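Local atomic coordinates of catechol O-methyltransferase (Mycobacterium tuberculosis, PDB entry 6JCL), a protein that transfers a methyl group from S-adenosyl-L-methionine to catechol-like compounds in a reaction that depends on a divalent metal cation. Residues E92-P95 with K96-E99; V118-A121 with L122-L125. All coordinates share one frame; numbering follows the deposited sequence.

Interaction 1 (E92-P95 with K96-E99). With SAH (S-adenosyl-L-homocysteine), chain I.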
loop_
_atom_site.group_PDB
_atom_site.type_symbol
_atom_site.label_atom_id
_atom_site.label_comp_id
_atom_site.label_asym_id
_atom_site.label_seq_id
_atom_site.Cartn_x
_atom_site.Cartn_y
_atom_site.Cartn_z
ATOM N N GLU A 92 -16.792 13.658 11.078
ATOM C CA GLU A 92 -16.417 15.011 10.664
ATOM C C GLU A 92 -16.945 15.990 11.700
ATOM O O GLU A 92 -18.129 15.941 12.025
ATOM C CB GLU A 92 -17.014 15.333 9.290
ATOM C CG GLU A 92 -16.773 16.758 8.819
ATOM C CD GLU A 92 -15.307 17.148 8.872
ATOM O OE1 GLU A 92 -14.459 16.395 8.323
ATOM O OE2 GLU A 92 -15.005 18.201 9.479
ATOM N N TYR A 93 -16.093 16.859 12.236
ATOM C CA TYR A 93 -16.636 17.766 13.243
ATOM C C TYR A 93 -17.085 19.120 12.692
ATOM O O TYR A 93 -17.724 19.867 13.436
ATOM C CB TYR A 93 -15.686 17.882 14.438
ATOM C CG TYR A 93 -14.565 18.869 14.407
ATOM C CD1 TYR A 93 -13.710 18.960 13.324
ATOM C CD2 TYR A 93 -14.290 19.635 15.530
ATOM C CE1 TYR A 93 -12.647 19.868 13.332
ATOM C CE2 TYR A 93 -13.234 20.526 15.553
ATOM C CZ TYR A 93 -12.413 20.635 14.456
ATOM O OH TYR A 93 -11.362 21.524 14.499
ATOM N N GLN A 94 -16.723 19.496 11.456
ATOM C CA GLN A 94 -17.181 20.775 10.894
ATOM C C GLN A 94 -18.490 20.551 10.154
ATOM O O GLN A 94 -18.480 19.885 9.107
ATOM C CB GLN A 94 -16.182 21.352 9.907
ATOM C CG GLN A 94 -14.924 21.893 10.481
ATOM C CD GLN A 94 -15.078 23.252 11.142
ATOM O OE1 GLN A 94 -16.144 23.904 11.088
ATOM N NE2 GLN A 94 -14.001 23.696 11.768
ATOM N N PRO A 95 -19.608 21.126 10.606
ATOM C CA PRO A 95 -20.879 20.907 9.891
ATOM C C PRO A 95 -20.828 21.284 8.421
ATOM O O PRO A 95 -21.445 20.602 7.593
ATOM C CB PRO A 95 -21.873 21.780 10.674
ATOM C CG PRO A 95 -21.284 21.870 12.052
ATOM C CD PRO A 95 -19.789 21.875 11.865
ATOM N N LYS A 96 -20.106 22.350 8.068
ATOM C CA LYS A 96 -20.048 22.751 6.670
ATOM C C LYS A 96 -19.318 21.710 5.824
ATOM O O LYS A 96 -19.726 21.430 4.691
ATOM C CB LYS A 96 -19.386 24.122 6.551
ATOM C CG LYS A 96 -19.420 24.684 5.147
ATOM C CD LYS A 96 -18.460 25.852 5.005
ATOM C CE LYS A 96 -18.552 26.458 3.617
ATOM N NZ LYS A 96 -17.489 27.471 3.383
ATOM N N HIS A 97 -18.242 21.115 6.353
ATOM C CA HIS A 97 -17.581 20.032 5.625
ATOM C C HIS A 97 -18.530 18.852 5.449
ATOM O O HIS A 97 -18.646 18.291 4.356
ATOM C CB HIS A 97 -16.309 19.598 6.359
ATOM C CG HIS A 97 -15.277 20.676 6.425
ATOM N ND1 HIS A 97 -13.990 20.454 6.864
ATOM C CD2 HIS A 97 -15.353 21.994 6.118
ATOM C CE1 HIS A 97 -13.311 21.586 6.806
ATOM N NE2 HIS A 97 -14.120 22.539 6.380
ATOM N N ALA A 98 -19.232 18.474 6.516
ATOM C CA ALA A 98 -20.160 17.348 6.420
ATOM C C ALA A 98 -21.222 17.585 5.354
ATOM O O ALA A 98 -21.573 16.667 4.603
ATOM C CB ALA A 98 -20.829 17.092 7.769
ATOM N N GLU A 99 -21.746 18.812 5.266
ATOM C CA GLU A 99 -22.798 19.088 4.285
ATOM C C GLU A 99 -22.284 18.962 2.859
ATOM O O GLU A 99 -22.958 18.374 1.995
ATOM C CB GLU A 99 -23.389 20.478 4.527
ATOM C CG GLU A 99 -24.904 20.538 4.404
ATOM C CD GLU A 99 -25.613 19.368 5.094
ATOM O OE1 GLU A 99 -26.618 18.879 4.539
ATOM O OE2 GLU A 99 -25.184 18.942 6.191
HETATM N N SAH I . -9.798 12.453 4.445
HETATM C CA SAH I . -10.081 13.645 3.630
HETATM C CB SAH I . -9.337 14.848 4.202
HETATM C CG SAH I . -9.578 15.089 5.690
HETATM S SD SAH I . -8.936 16.719 6.152
HETATM C C SAH I . -9.690 13.423 2.175
HETATM O O SAH I . -10.456 13.689 1.242
HETATM O OXT SAH I . -8.595 12.931 1.933
HETATM C "C5'" SAH I . -9.181 16.556 7.937
HETATM C "C4'" SAH I . -10.644 16.676 8.372
HETATM O "O4'" SAH I . -10.712 16.330 9.741
HETATM C "C3'" SAH I . -11.233 18.091 8.277
HETATM O "O3'" SAH I . -12.448 18.027 7.531
HETATM C "C2'" SAH I . -11.511 18.500 9.714
HETATM O "O2'" SAH I . -12.616 19.382 9.871
HETATM C "C1'" SAH I . -11.676 17.135 10.386
HETATM N N9 SAH I . -11.469 17.122 11.842
HETATM C C8 SAH I . -10.530 17.843 12.553
HETATM N N7 SAH I . -10.682 17.529 13.858
HETATM C C5 SAH I . -11.684 16.620 13.974
HETATM C C6 SAH I . -12.244 15.991 15.086
HETATM N N6 SAH I . -11.803 16.234 16.325
HETATM N N1 SAH I . -13.267 15.096 14.881
HETATM C C2 SAH I . -13.755 14.851 13.605
HETATM N N3 SAH I . -13.210 15.485 12.509
HETATM C C4 SAH I . -12.184 16.360 12.711
HETATM O O HOH W 1 -18.630 24.105 9.747
#
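The His97 ring carries the CB of Gln94 over one face, a CH-pi contact 3.8 Å from the ring centroid and 17° off the ring normal, while its edge is turned to the ribose of SAH. There ND1 donates to O3' of SAH (3.0 Å) in a nearly straight bond, as O3' itself donates to Glu92. With CG anti to its carbonyl carbon (chi1 -64°), the His97 side chain runs beside that of Gln94 in the same direction. Tyr93 turns one face of its ring to the adenine, with SAH C6 3.7 Å above the plane and displaced toward the rim. The Glu92 carboxylate, set 48° from the imidazole plane, receives both ribose hydroxyls: O3' donates to OE1 (2.7 Å) and O2' to OE2 (2.7 Å).

An acidic residue gripping the ribose diol at the end of the second parallel strand is a hallmark of class I SAM-dependent methyltransferases, whose fold is Rossmann-like; here strand 87-92 supplies it and helix 95-107 follows at once. Each carboxylate oxygen has a further donor. OE2 is met on its anti side by the Gln94 backbone N (2.9 Å), and OE1 also takes the backbone N of Leu70; these two backbone amides, one on each oxygen, help to fix its rotation apart from the ribose.

Gln94 occupies the N-cap position, and its carbonyl O starts the helix by accepting from Ala98 N (3.0 Å). Its side chain bends at chi2, which brings OE1 to a water that bridges to Lys96 N, one of the amides of the first turn. The extended Lys96 chain carries NZ to a hydrogen bond with the carbonyl O of Ala37, and the CG of Glu92 packs against the first turn, near the Ala98 backbone N.

Interaction 2 (V118-A121 with L122-L125). With SAH (S-adenosyl-L-homocysteine), chain I.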
loop_
_atom_site.group_PDB
_atom_site.type_symbol
_atom_site.label_atom_id
_atom_site.label_comp_id
_atom_site.label_asym_id
_atom_site.label_seq_id
_atom_site.Cartn_x
_atom_site.Cartn_y
_atom_site.Cartn_z
ATOM N N VAL A 118 -21.625 13.668 12.542
ATOM C CA VAL A 118 -21.087 15.000 12.779
ATOM C C VAL A 118 -20.779 15.176 14.257
ATOM O O VAL A 118 -21.621 14.891 15.122
ATOM C CB VAL A 118 -22.060 16.080 12.286
ATOM C CG1 VAL A 118 -21.498 17.472 12.540
ATOM C CG2 VAL A 118 -22.329 15.878 10.795
ATOM N N GLY A 119 -19.584 15.685 14.540
ATOM C CA GLY A 119 -19.161 15.978 15.887
ATOM C C GLY A 119 -17.697 15.651 16.059
ATOM O O GLY A 119 -17.084 14.999 15.208
ATOM N N PRO A 120 -17.102 16.095 17.164
ATOM C CA PRO A 120 -15.715 15.707 17.453
ATOM C C PRO A 120 -15.622 14.193 17.596
ATOM O O PRO A 120 -16.409 13.570 18.312
ATOM C CB PRO A 120 -15.404 16.426 18.779
ATOM C CG PRO A 120 -16.559 17.387 19.012
ATOM C CD PRO A 120 -17.739 16.789 18.294
ATOM N N ALA A 121 -14.637 13.605 16.916
ATOM C CA ALA A 121 -14.533 12.147 16.869
ATOM C C ALA A 121 -14.370 11.526 18.252
ATOM O O ALA A 121 -14.831 10.403 18.471
ATOM C CB ALA A 121 -13.377 11.723 15.961
ATOM N N LEU A 122 -13.692 12.204 19.181
ATOM C CA LEU A 122 -13.557 11.645 20.522
ATOM C C LEU A 122 -14.905 11.495 21.207
ATOM O O LEU A 122 -15.039 10.669 22.123
ATOM C CB LEU A 122 -12.649 12.532 21.380
ATOM C CG LEU A 122 -11.139 12.486 21.086
ATOM C CD1 LEU A 122 -10.399 13.502 21.946
ATOM C CD2 LEU A 122 -10.583 11.088 21.293
ATOM N N ASP A 123 -15.897 12.296 20.808
ATOM C CA ASP A 123 -17.232 12.214 21.382
ATOM C C ASP A 123 -18.143 11.258 20.631
ATOM O O ASP A 123 -19.067 10.706 21.239
ATOM C CB ASP A 123 -17.881 13.598 21.419
ATOM C CG ASP A 123 -17.087 14.586 22.251
ATOM O OD1 ASP A 123 -16.401 14.147 23.205
ATOM O OD2 ASP A 123 -17.143 15.796 21.947
ATOM N N THR A 124 -17.932 11.070 19.326
ATOM C CA THR A 124 -18.831 10.206 18.564
ATOM C C THR A 124 -18.342 8.761 18.487
ATOM O O THR A 124 -19.171 7.848 18.436
ATOM C CB THR A 124 -19.046 10.751 17.143
ATOM O OG1 THR A 124 -17.790 10.877 16.464
ATOM C CG2 THR A 124 -19.749 12.112 17.190
ATOM N N LEU A 125 -17.024 8.534 18.508
ATOM C CA LEU A 125 -16.492 7.171 18.506
ATOM C C LEU A 125 -17.117 6.262 19.560
ATOM O O LEU A 125 -17.387 5.093 19.230
ATOM C CB LEU A 125 -14.961 7.205 18.673
ATOM C CG LEU A 125 -14.189 7.495 17.378
ATOM C CD1 LEU A 125 -12.745 7.955 17.631
ATOM C CD2 LEU A 125 -14.197 6.282 16.439
HETATM N N SAH I . -9.798 12.453 4.445
HETATM C CA SAH I . -10.081 13.645 3.630
HETATM C CB SAH I . -9.337 14.848 4.202
HETATM C CG SAH I . -9.578 15.089 5.690
HETATM S SD SAH I . -8.936 16.719 6.152
HETATM C C SAH I . -9.690 13.423 2.175
HETATM O O SAH I . -10.456 13.689 1.242
HETATM O OXT SAH I . -8.595 12.931 1.933
HETATM C "C5'" SAH I . -9.181 16.556 7.937
HETATM C "C4'" SAH I . -10.644 16.676 8.372
HETATM O "O4'" SAH I . -10.712 16.330 9.741
HETATM C "C3'" SAH I . -11.233 18.091 8.277
HETATM O "O3'" SAH I . -12.448 18.027 7.531
HETATM C "C2'" SAH I . -11.511 18.500 9.714
HETATM O "O2'" SAH I . -12.616 19.382 9.871
HETATM C "C1'" SAH I . -11.676 17.135 10.386
HETATM N N9 SAH I . -11.469 17.122 11.842
HETATM C C8 SAH I . -10.530 17.843 12.553
HETATM N N7 SAH I . -10.682 17.529 13.858
HETATM C C5 SAH I . -11.684 16.620 13.974
HETATM C C6 SAH I . -12.244 15.991 15.086
HETATM N N6 SAH I . -11.803 16.234 16.325
HETATM N N1 SAH I . -13.267 15.096 14.881
HETATM C C2 SAH I . -13.755 14.851 13.605
HETATM N N3 SAH I . -13.210 15.485 12.509
HETATM C C4 SAH I . -12.184 16.360 12.711
HETATM O O HOH W 2 -17.947 12.534 14.424
#
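Pro120, at the N-cap position of the short helix 121-124, gathers two amides on one carbonyl: its O accepts from Asp123 N (2.8 Å), which lies above the carbonyl plane, and from Thr124 N (3.1 Å), which lies in that plane. The next bond, Leu125 N to Ala121 O (2.9 Å), is straighter. Just before the helix, Gly119 adopts phi 142° and psi 168°, a conformation suited to a residue without CB, and the Thr124 methyl CG2 packs 4.1 Å from its CA.

Thr124 holds OG1 between its own backbone N and carbonyl carbon (chi1 58°), and from there the hydroxyl donates to a water, which in turn donates to Gly119 O, linking the helix back to the approaching loop. The Asp123 carboxylate lies across the Pro120 ring, OD2 resting 3.4 Å from CG. Ala121 faces the cofactor: its backbone N donates to N1 of the SAH adenine (2.9 Å), a main-chain bond to the base, while its CB approaches the Leu125 CD1 at 4.2 Å.

Toward the protein interior, Ala121 and Leu125 pack against Leu91 of strand 87-92 and Tyr148 of helix 145-155; Ala121 also meets Ile67, and Leu125 meets Leu65, on strand 63-67, while Val118 leans on Ala98 and Arg102 of helix 95-107.

Interactions 1 and 2, with centres 12 Å apart, follow neighbouring parallel strands, 87-92 and 114-118, and hold different parts of one SAH molecule: 92-99 takes the ribose and a face of the adenine, 118-125 the N1 edge of the base. They also touch directly. Glu92 O and Gly119 N probably form a hydrogen bond at 2.9 Å, Tyr93 CB packs 3.3 Å from Gly119 O, and Ala98 CB lies 3.6 Å from Val118 CG2. Ser74, Gly68, Val44 and Asp139 supply further hydrogen bonds to SAH, and Asp139 is also a metal ligand; a bound strontium ion lies about 11 Å from the Glu92 side chain.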